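Long-range contacts in type-2Ba cytolytic delta-endotoxin (Bacillus thuringiensis serovar israelensis, PDB 2RCI), which probably kills the larvae of dipteran insects by making pores in the epithelial cell membrane of their midgut: residues Y20-R26 / Q191-S195; I13-E17 / S95-S101. Numbering follows the deposited sequence.

Contact 1 of 2, residues Y20-R26 / Q191-S195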
ATOM      1  N   TYR A  20      13.542  -7.515  15.328  1.00 23.61           N
ATOM      2  CA  TYR A  20      13.511  -7.743  13.902  1.00 24.14           C
ATOM      3  C   TYR A  20      13.399  -6.456  13.096  1.00 23.90           C
ATOM      4  O   TYR A  20      13.281  -6.528  11.879  1.00 23.96           O
ATOM      5  CB  TYR A  20      12.384  -8.722  13.537  1.00 24.68           C
ATOM      6  CG  TYR A  20      12.647 -10.109  14.071  1.00 25.57           C
ATOM      7  CD1 TYR A  20      13.775 -10.812  13.663  1.00 26.71           C
ATOM      8  CD2 TYR A  20      11.789 -10.704  14.991  1.00 25.27           C
ATOM      9  CE1 TYR A  20      14.039 -12.086  14.136  1.00 29.63           C
ATOM     10  CE2 TYR A  20      12.042 -11.982  15.498  1.00 27.53           C
ATOM     11  CZ  TYR A  20      13.169 -12.666  15.056  1.00 28.86           C
ATOM     12  OH  TYR A  20      13.455 -13.935  15.509  1.00 31.09           O
ATOM     13  N   ILE A  21      13.450  -5.299  13.768  1.00 24.07           N
ATOM     14  CA  ILE A  21      13.412  -3.996  13.078  1.00 24.23           C
ATOM     15  C   ILE A  21      14.526  -3.858  12.015  1.00 23.63           C
ATOM     16  O   ILE A  21      14.287  -3.302  10.938  1.00 22.93           O
ATOM     17  CB  ILE A  21      13.387  -2.778  14.074  1.00 24.56           C
ATOM     18  CG1 ILE A  21      12.014  -2.672  14.777  1.00 24.78           C
ATOM     19  CG2 ILE A  21      13.688  -1.473  13.342  1.00 27.34           C
ATOM     20  CD1 ILE A  21      11.888  -1.506  15.842  1.00 26.30           C
ATOM     21  N   ALA A  22      15.730  -4.358  12.319  1.00 22.93           N
ATOM     22  CA  ALA A  22      16.861  -4.309  11.366  1.00 22.86           C
ATOM     23  C   ALA A  22      16.451  -4.887  10.004  1.00 21.53           C
ATOM     24  O   ALA A  22      16.663  -4.269   8.965  1.00 22.49           O
ATOM     25  CB  ALA A  22      18.057  -5.085  11.925  1.00 23.79           C
ATOM     26  N   GLN A  23      15.886  -6.091  10.028  1.00 20.64           N
ATOM     27  CA  GLN A  23      15.480  -6.797   8.805  1.00 19.80           C
ATOM     28  C   GLN A  23      14.397  -6.027   8.041  1.00 19.51           C
ATOM     29  O   GLN A  23      14.437  -5.896   6.809  1.00 18.30           O
ATOM     30  CB  GLN A  23      14.989  -8.207   9.154  1.00 19.71           C
ATOM     31  CG  GLN A  23      14.492  -9.017   7.932  1.00 21.81           C
ATOM     32  CD  GLN A  23      14.532 -10.516   8.188  1.00 24.38           C
ATOM     33  OE1 GLN A  23      14.548 -10.963   9.341  1.00 22.12           O
ATOM     34  NE2 GLN A  23      14.557 -11.298   7.106  1.00 22.81           N
ATOM     35  N   ALA A  24      13.419  -5.523   8.783  1.00 20.16           N
ATOM     36  CA  ALA A  24      12.382  -4.654   8.199  1.00 20.88           C
ATOM     37  C   ALA A  24      12.955  -3.412   7.498  1.00 20.98           C
ATOM     38  O   ALA A  24      12.527  -3.056   6.401  1.00 21.29           O
ATOM     39  CB  ALA A  24      11.373  -4.262   9.262  1.00 21.40           C
ATOM     40  N   ILE A  25      13.940  -2.768   8.125  1.00 19.56           N
ATOM     41  CA  ILE A  25      14.569  -1.591   7.548  1.00 19.87           C
ATOM     42  C   ILE A  25      15.287  -1.968   6.255  1.00 19.15           C
ATOM     43  O   ILE A  25      15.167  -1.259   5.249  1.00 18.49           O
ATOM     44  CB  ILE A  25      15.574  -0.918   8.558  1.00 19.29           C
ATOM     45  CG1 ILE A  25      14.817  -0.277   9.722  1.00 19.71           C
ATOM     46  CG2 ILE A  25      16.476   0.132   7.840  1.00 20.74           C
ATOM     47  CD1 ILE A  25      15.690   0.002  10.967  1.00 20.24           C
ATOM     48  N   ARG A  26      16.021  -3.084   6.290  1.00 19.83           N
ATOM     49  CA  ARG A  26      16.804  -3.536   5.135  1.00 20.20           C
ATOM     50  C   ARG A  26      15.864  -3.753   3.934  1.00 20.28           C
ATOM     51  O   ARG A  26      16.097  -3.221   2.828  1.00 19.86           O
ATOM     52  CB  ARG A  26      17.557  -4.842   5.451  1.00 20.02           C
ATOM     53  CG  ARG A  26      18.407  -5.313   4.247  1.00 19.85           C
ATOM     54  CD  ARG A  26      19.195  -6.551   4.516  1.00 23.95           C
ATOM     55  NE  ARG A  26      18.379  -7.758   4.627  1.00 24.71           N
ATOM     56  CZ  ARG A  26      18.118  -8.374   5.772  1.00 24.72           C
ATOM     57  NH1 ARG A  26      18.591  -7.896   6.929  1.00 25.59           N
ATOM     58  NH2 ARG A  26      17.389  -9.475   5.765  1.00 25.52           N
ATOM     59  N   GLN A 191      10.610 -13.560   3.722  1.00 17.65           N
ATOM     60  CA  GLN A 191      12.020 -13.926   3.835  1.00 18.07           C
ATOM     61  C   GLN A 191      12.238 -14.552   5.209  1.00 19.01           C
ATOM     62  O   GLN A 191      11.645 -14.084   6.218  1.00 17.85           O
ATOM     63  CB  GLN A 191      12.933 -12.699   3.674  1.00 18.20           C
ATOM     64  CG  GLN A 191      14.458 -13.000   3.761  1.00 17.84           C
ATOM     65  CD  GLN A 191      15.296 -11.751   3.510  1.00 19.78           C
ATOM     66  OE1 GLN A 191      15.272 -10.805   4.300  1.00 19.05           O
ATOM     67  NE2 GLN A 191      16.049 -11.747   2.409  1.00 19.70           N
ATOM     68  N   ALA A 192      13.037 -15.623   5.250  1.00 19.54           N
ATOM     69  CA  ALA A 192      13.441 -16.208   6.536  1.00 20.51           C
ATOM     70  C   ALA A 192      13.967 -15.103   7.461  1.00 21.09           C
ATOM     71  O   ALA A 192      14.691 -14.201   7.039  1.00 20.43           O
ATOM     72  CB  ALA A 192      14.507 -17.320   6.357  1.00 21.37           C
ATOM     73  N   LEU A 193      13.564 -15.170   8.720  1.00 22.52           N
ATOM     74  CA  LEU A 193      14.033 -14.249   9.727  1.00 25.76           C
ATOM     75  C   LEU A 193      15.540 -14.388   9.889  1.00 27.94           C
ATOM     76  O   LEU A 193      16.044 -15.455   9.986  1.00 28.46           O
ATOM     77  CB  LEU A 193      13.318 -14.448  11.055  1.00 25.15           C
ATOM     78  CG  LEU A 193      11.870 -14.047  11.203  1.00 27.86           C
ATOM     79  CD1 LEU A 193      11.253 -14.490  12.509  1.00 25.69           C
ATOM     80  CD2 LEU A 193      11.617 -12.600  10.952  1.00 22.20           C
ATOM     81  N   ASP A 194      16.225 -13.285   9.755  1.00 20.00           N
ATOM     82  CA  ASP A 194      17.159 -12.734  10.704  1.00 20.00           C
ATOM     83  C   ASP A 194      17.578 -13.563  11.864  1.00 20.00           C
ATOM     84  O   ASP A 194      16.900 -13.590  12.792  1.00 35.71           O
ATOM     85  CB  ASP A 194      18.335 -12.015  10.103  1.00 20.00           C
ATOM     86  CG  ASP A 194      17.969 -10.969   9.138  1.00 20.00           C
ATOM     87  OD1 ASP A 194      17.746 -11.331   8.019  1.00 20.00           O
ATOM     88  OD2 ASP A 194      18.009  -9.797   9.428  1.00 20.00           O
ATOM     89  N   SER A 195      18.724 -14.193  11.801  1.00 38.75           N
ATOM     90  CA  SER A 195      19.491 -14.521  13.014  1.00 40.55           C
ATOM     91  C   SER A 195      20.506 -13.488  13.508  1.00 40.72           C
ATOM     92  O   SER A 195      21.496 -13.275  12.831  1.00 41.85           O
ATOM     93  CB  SER A 195      18.651 -15.136  14.137  1.00 41.27           C
ATOM     94  OG  SER A 195      17.839 -14.189  14.803  1.00 43.72           O
TER
HETATM   95  O   HOH W   1      17.981  -9.300   2.210  1.00 22.14           O
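In the alpha/beta architecture of this Cyt toxin, a beta-sheet lies between two helix layers. Here the first turns of helix 21-31 meet the end of strand 177-192 and the modelled C-terminal tail. Gln191 comes first, still on the strand. Gln191 OE1 accepts two hydrogen bonds, from Gln23 NE2 at 2.9 Å and from Arg26 NH2 at 2.9 Å. Gln191 NE2 also hydrogen-bonds to the backbone oxygen of Pro55. Ala192 turns its methyl away from the helix and offers its backbone instead: Gln23 NE2 donates to Ala192 O at 2.9 Å. Gln23 thus bonds both to the side chain of Gln191 and to the main chain of Ala192, at the strand end. Leu193 is the apolar part. Leu193 CD2 sits over the face of the Tyr20 ring, 4.0 Å from its centroid, as a CH-pi contact. Met151 of strand 150-162 touches Tyr20, Gln23 and Leu193. Asp194 forms a two-pronged salt bridge with Arg26: NH2 to OD1 at 2.9 Å and NH1 to OD2 at 3.2 Å. The last modelled residue, Ser195, only grazes the tyrosine. A water accepts from Arg26 NE at 2.9 Å and from Gln191 NE2 at 3.1 Å.

Contact 2 of 2, residues I13-E17 / S95-S101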
ATOM      1  N   ILE A  13       4.752   1.142   7.379  1.00 22.49           N
ATOM      2  CA  ILE A  13       4.011   0.678   8.547  1.00 23.50           C
ATOM      3  C   ILE A  13       4.662  -0.628   9.024  1.00 23.13           C
ATOM      4  O   ILE A  13       4.605  -1.667   8.342  1.00 22.37           O
ATOM      5  CB  ILE A  13       2.511   0.507   8.225  1.00 23.66           C
ATOM      6  CG1 ILE A  13       1.891   1.862   7.876  1.00 26.64           C
ATOM      7  CG2 ILE A  13       1.734  -0.137   9.395  1.00 25.08           C
ATOM      8  CD1 ILE A  13       0.928   1.753   6.782  1.00 29.29           C
ATOM      9  N   PHE A  14       5.299  -0.549  10.188  1.00 22.21           N
ATOM     10  CA  PHE A  14       6.061  -1.657  10.718  1.00 22.35           C
ATOM     11  C   PHE A  14       5.143  -2.332  11.722  1.00 22.41           C
ATOM     12  O   PHE A  14       4.607  -1.674  12.636  1.00 23.75           O
ATOM     13  CB  PHE A  14       7.361  -1.169  11.399  1.00 23.83           C
ATOM     14  CG  PHE A  14       8.401  -0.573  10.455  1.00 25.13           C
ATOM     15  CD1 PHE A  14       9.566  -1.257  10.168  1.00 28.23           C
ATOM     16  CD2 PHE A  14       8.246   0.720   9.942  1.00 29.15           C
ATOM     17  CE1 PHE A  14      10.555  -0.706   9.321  1.00 28.75           C
ATOM     18  CE2 PHE A  14       9.212   1.285   9.083  1.00 28.66           C
ATOM     19  CZ  PHE A  14      10.364   0.563   8.778  1.00 29.19           C
ATOM     20  N   TYR A  15       4.873  -3.608  11.501  1.00 19.93           N
ATOM     21  CA  TYR A  15       4.221  -4.419  12.507  1.00 19.29           C
ATOM     22  C   TYR A  15       5.159  -5.600  12.777  1.00 18.89           C
ATOM     23  O   TYR A  15       4.947  -6.710  12.298  1.00 19.00           O
ATOM     24  CB  TYR A  15       2.831  -4.851  12.033  1.00 18.39           C
ATOM     25  CG  TYR A  15       1.958  -5.372  13.144  1.00 17.67           C
ATOM     26  CD1 TYR A  15       1.108  -4.514  13.846  1.00 16.53           C
ATOM     27  CD2 TYR A  15       1.950  -6.738  13.477  1.00 16.34           C
ATOM     28  CE1 TYR A  15       0.291  -4.996  14.877  1.00 16.33           C
ATOM     29  CE2 TYR A  15       1.140  -7.218  14.515  1.00 17.75           C
ATOM     30  CZ  TYR A  15       0.324  -6.356  15.211  1.00 19.17           C
ATOM     31  OH  TYR A  15      -0.497  -6.832  16.252  1.00 19.27           O
ATOM     32  N   VAL A  16       6.230  -5.326  13.529  1.00 18.91           N
ATOM     33  CA  VAL A  16       7.273  -6.332  13.809  1.00 18.79           C
ATOM     34  C   VAL A  16       7.754  -6.183  15.264  1.00 19.99           C
ATOM     35  O   VAL A  16       7.608  -5.105  15.866  1.00 20.53           O
ATOM     36  CB  VAL A  16       8.520  -6.193  12.833  1.00 18.52           C
ATOM     37  CG1 VAL A  16       8.092  -6.242  11.344  1.00 17.36           C
ATOM     38  CG2 VAL A  16       9.287  -4.883  13.105  1.00 18.54           C
ATOM     39  N   GLU A  17       8.325  -7.252  15.817  1.00 21.08           N
ATOM     40  CA  GLU A  17       9.028  -7.173  17.104  1.00 22.95           C
ATOM     41  C   GLU A  17      10.300  -6.329  16.954  1.00 23.01           C
ATOM     42  O   GLU A  17      10.929  -6.346  15.909  1.00 22.36           O
ATOM     43  CB  GLU A  17       9.398  -8.582  17.591  1.00 22.91           C
ATOM     44  CG  GLU A  17       8.212  -9.499  17.894  1.00 25.52           C
ATOM     45  CD  GLU A  17       8.675 -10.872  18.403  1.00 25.94           C
ATOM     46  OE1 GLU A  17       9.318 -10.929  19.477  1.00 31.83           O
ATOM     47  OE2 GLU A  17       8.407 -11.881  17.733  1.00 28.86           O
ATOM     48  N   SER A  95      -4.315 -11.497  14.015  1.00 16.64           N
ATOM     49  CA  SER A  95      -4.276 -10.302  14.868  1.00 16.67           C
ATOM     50  C   SER A  95      -5.209  -9.167  14.422  1.00 16.06           C
ATOM     51  O   SER A  95      -5.089  -8.631  13.330  1.00 15.19           O
ATOM     52  CB  SER A  95      -2.857  -9.758  15.010  1.00 16.93           C
ATOM     53  OG  SER A  95      -2.870  -8.466  15.630  1.00 15.87           O
ATOM     54  N   ALA A  96      -6.163  -8.851  15.290  1.00 15.72           N
ATOM     55  CA  ALA A  96      -7.051  -7.694  15.099  1.00 14.75           C
ATOM     56  C   ALA A  96      -6.260  -6.393  14.996  1.00 14.77           C
ATOM     57  O   ALA A  96      -6.599  -5.503  14.216  1.00 14.61           O
ATOM     58  CB  ALA A  96      -8.089  -7.617  16.274  1.00 14.51           C
ATOM     59  N   ASN A  97      -5.183  -6.277  15.770  1.00 14.60           N
ATOM     60  CA  ASN A  97      -4.397  -5.077  15.729  1.00 14.20           C
ATOM     61  C   ASN A  97      -3.633  -4.960  14.399  1.00 14.10           C
ATOM     62  O   ASN A  97      -3.507  -3.857  13.882  1.00 14.09           O
ATOM     63  CB  ASN A  97      -3.389  -5.042  16.885  1.00 14.27           C
ATOM     64  CG  ASN A  97      -4.077  -4.774  18.239  1.00 14.99           C
ATOM     65  OD1 ASN A  97      -4.486  -3.657  18.513  1.00 16.29           O
ATOM     66  ND2 ASN A  97      -4.186  -5.794  19.056  1.00 14.56           N
ATOM     67  N   PHE A  98      -3.101  -6.070  13.897  1.00 14.24           N
ATOM     68  CA  PHE A  98      -2.461  -6.006  12.570  1.00 14.69           C
ATOM     69  C   PHE A  98      -3.480  -5.484  11.554  1.00 14.95           C
ATOM     70  O   PHE A  98      -3.210  -4.537  10.786  1.00 14.66           O
ATOM     71  CB  PHE A  98      -1.938  -7.368  12.093  1.00 14.27           C
ATOM     72  CG  PHE A  98      -1.611  -7.368  10.633  1.00 14.46           C
ATOM     73  CD1 PHE A  98      -0.498  -6.672  10.175  1.00 17.78           C
ATOM     74  CD2 PHE A  98      -2.467  -7.997   9.711  1.00 16.26           C
ATOM     75  CE1 PHE A  98      -0.194  -6.615   8.785  1.00 15.63           C
ATOM     76  CE2 PHE A  98      -2.169  -7.966   8.332  1.00 18.41           C
ATOM     77  CZ  PHE A  98      -1.057  -7.259   7.872  1.00 15.46           C
ATOM     78  N   TRP A  99      -4.659  -6.097  11.553  1.00 14.65           N
ATOM     79  CA  TRP A  99      -5.696  -5.682  10.599  1.00 15.86           C
ATOM     80  C   TRP A  99      -6.152  -4.213  10.837  1.00 15.79           C
ATOM     81  O   TRP A  99      -6.519  -3.521   9.883  1.00 14.64           O
ATOM     82  CB  TRP A  99      -6.822  -6.703  10.518  1.00 16.61           C
ATOM     83  CG  TRP A  99      -6.394  -7.865   9.714  1.00 16.88           C
ATOM     84  CD1 TRP A  99      -6.038  -9.115  10.161  1.00 17.24           C
ATOM     85  CD2 TRP A  99      -6.205  -7.862   8.304  1.00 17.92           C
ATOM     86  NE1 TRP A  99      -5.664  -9.905   9.081  1.00 18.76           N
ATOM     87  CE2 TRP A  99      -5.742  -9.144   7.935  1.00 16.71           C
ATOM     88  CE3 TRP A  99      -6.384  -6.881   7.304  1.00 16.30           C
ATOM     89  CZ2 TRP A  99      -5.454  -9.486   6.602  1.00 17.23           C
ATOM     90  CZ3 TRP A  99      -6.075  -7.212   5.980  1.00 17.60           C
ATOM     91  CH2 TRP A  99      -5.625  -8.514   5.640  1.00 17.81           C
ATOM     92  N   ASN A 100      -6.108  -3.746  12.097  1.00 15.45           N
ATOM     93  CA  ASN A 100      -6.325  -2.335  12.416  1.00 17.46           C
ATOM     94  C   ASN A 100      -5.309  -1.410  11.718  1.00 17.22           C
ATOM     95  O   ASN A 100      -5.689  -0.356  11.149  1.00 16.77           O
ATOM     96  CB  ASN A 100      -6.276  -2.109  13.933  1.00 18.93           C
ATOM     97  CG  ASN A 100      -7.256  -1.058  14.400  1.00 25.11           C
ATOM     98  OD1 ASN A 100      -6.872  -0.101  15.063  1.00 34.26           O
ATOM     99  ND2 ASN A 100      -8.525  -1.233  14.065  1.00 27.57           N
ATOM    100  N   SER A 101      -4.035  -1.794  11.790  1.00 16.65           N
ATOM    101  CA  SER A 101      -2.946  -1.108  11.087  1.00 17.62           C
ATOM    102  C   SER A 101      -3.218  -1.043   9.598  1.00 17.01           C
ATOM    103  O   SER A 101      -3.077   0.026   8.964  1.00 17.90           O
ATOM    104  CB  SER A 101      -1.596  -1.802  11.349  1.00 18.09           C
ATOM    105  OG  SER A 101      -1.157  -1.508  12.661  1.00 23.55           O
TER
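Strand 11-15 adds a parallel strand to the mixed sheet beside strand 132-142, and the start of helix 96-110 packs alongside its end. This is the helix-on-sheet layering of the Cyt fold. The axes of the short segments 13-15 and 96-101 run nearly antiparallel, at 175°, and approach to 9.8 Å. Tyr15 is the centre of the contact.

The aromatic interactions come first. Phe98 directs its ring edge toward the face of Tyr15 in a T-shaped pair, with centroids 5.7 Å apart and planes at 72°. Phe98 CB also lies over that ring, 4.0 Å from the Tyr15 centroid, in a CH-pi contact. Phe98 in turn touches Leu89 of helix 74-89 and Ile142 of strand 132-142.

The polar interactions gather at the helix start. Ser95 is the N-cap, and its OG accepts from Phe98 N at 3.0 Å. The Tyr15 OH and Ser95 OG hydroxyls lie 2.9 Å apart, within hydrogen-bonding distance.

Van der Waals packing completes the contact. Tyr15 OH is 3.5 Å from Asn97 CB. Further along, Ile13 CG2 meets Ser101 CB at 4.2 Å, and Tyr15 CD1 lies 3.9 Å from Ser101 OG.

No charged group takes part. One amphipathic side chain joins strand to helix, its ring packing on Phe98 and its hydroxyl reaching the capping serine.

Overall arrangement
The centres of the two contacts are about 16 Å apart. Contact 1 is partly buried, while contact 2 is a surface contact; its centre is about 14 Å from the centre of the chain, against about 20 Å for contact 1. Both reach the same mixed sheet, but through different helices. Contact 1 joins helix 21-31 to strand 177-192; contact 2 joins strand 11-15 to helix 96-110. Strand 11-15 and helix 21-31 are consecutive, and the contacts meet there: Ala24 CB lies 3.6 Å from Phe14 CD1, and Ile21 CG1 lies 3.9 Å from Val16 CG2. Their chemistry differs. Contact 1, at the C-terminal tail, is rich in hydrogen bonds and includes a salt bridge. Contact 2 is mainly aromatic and uncharged.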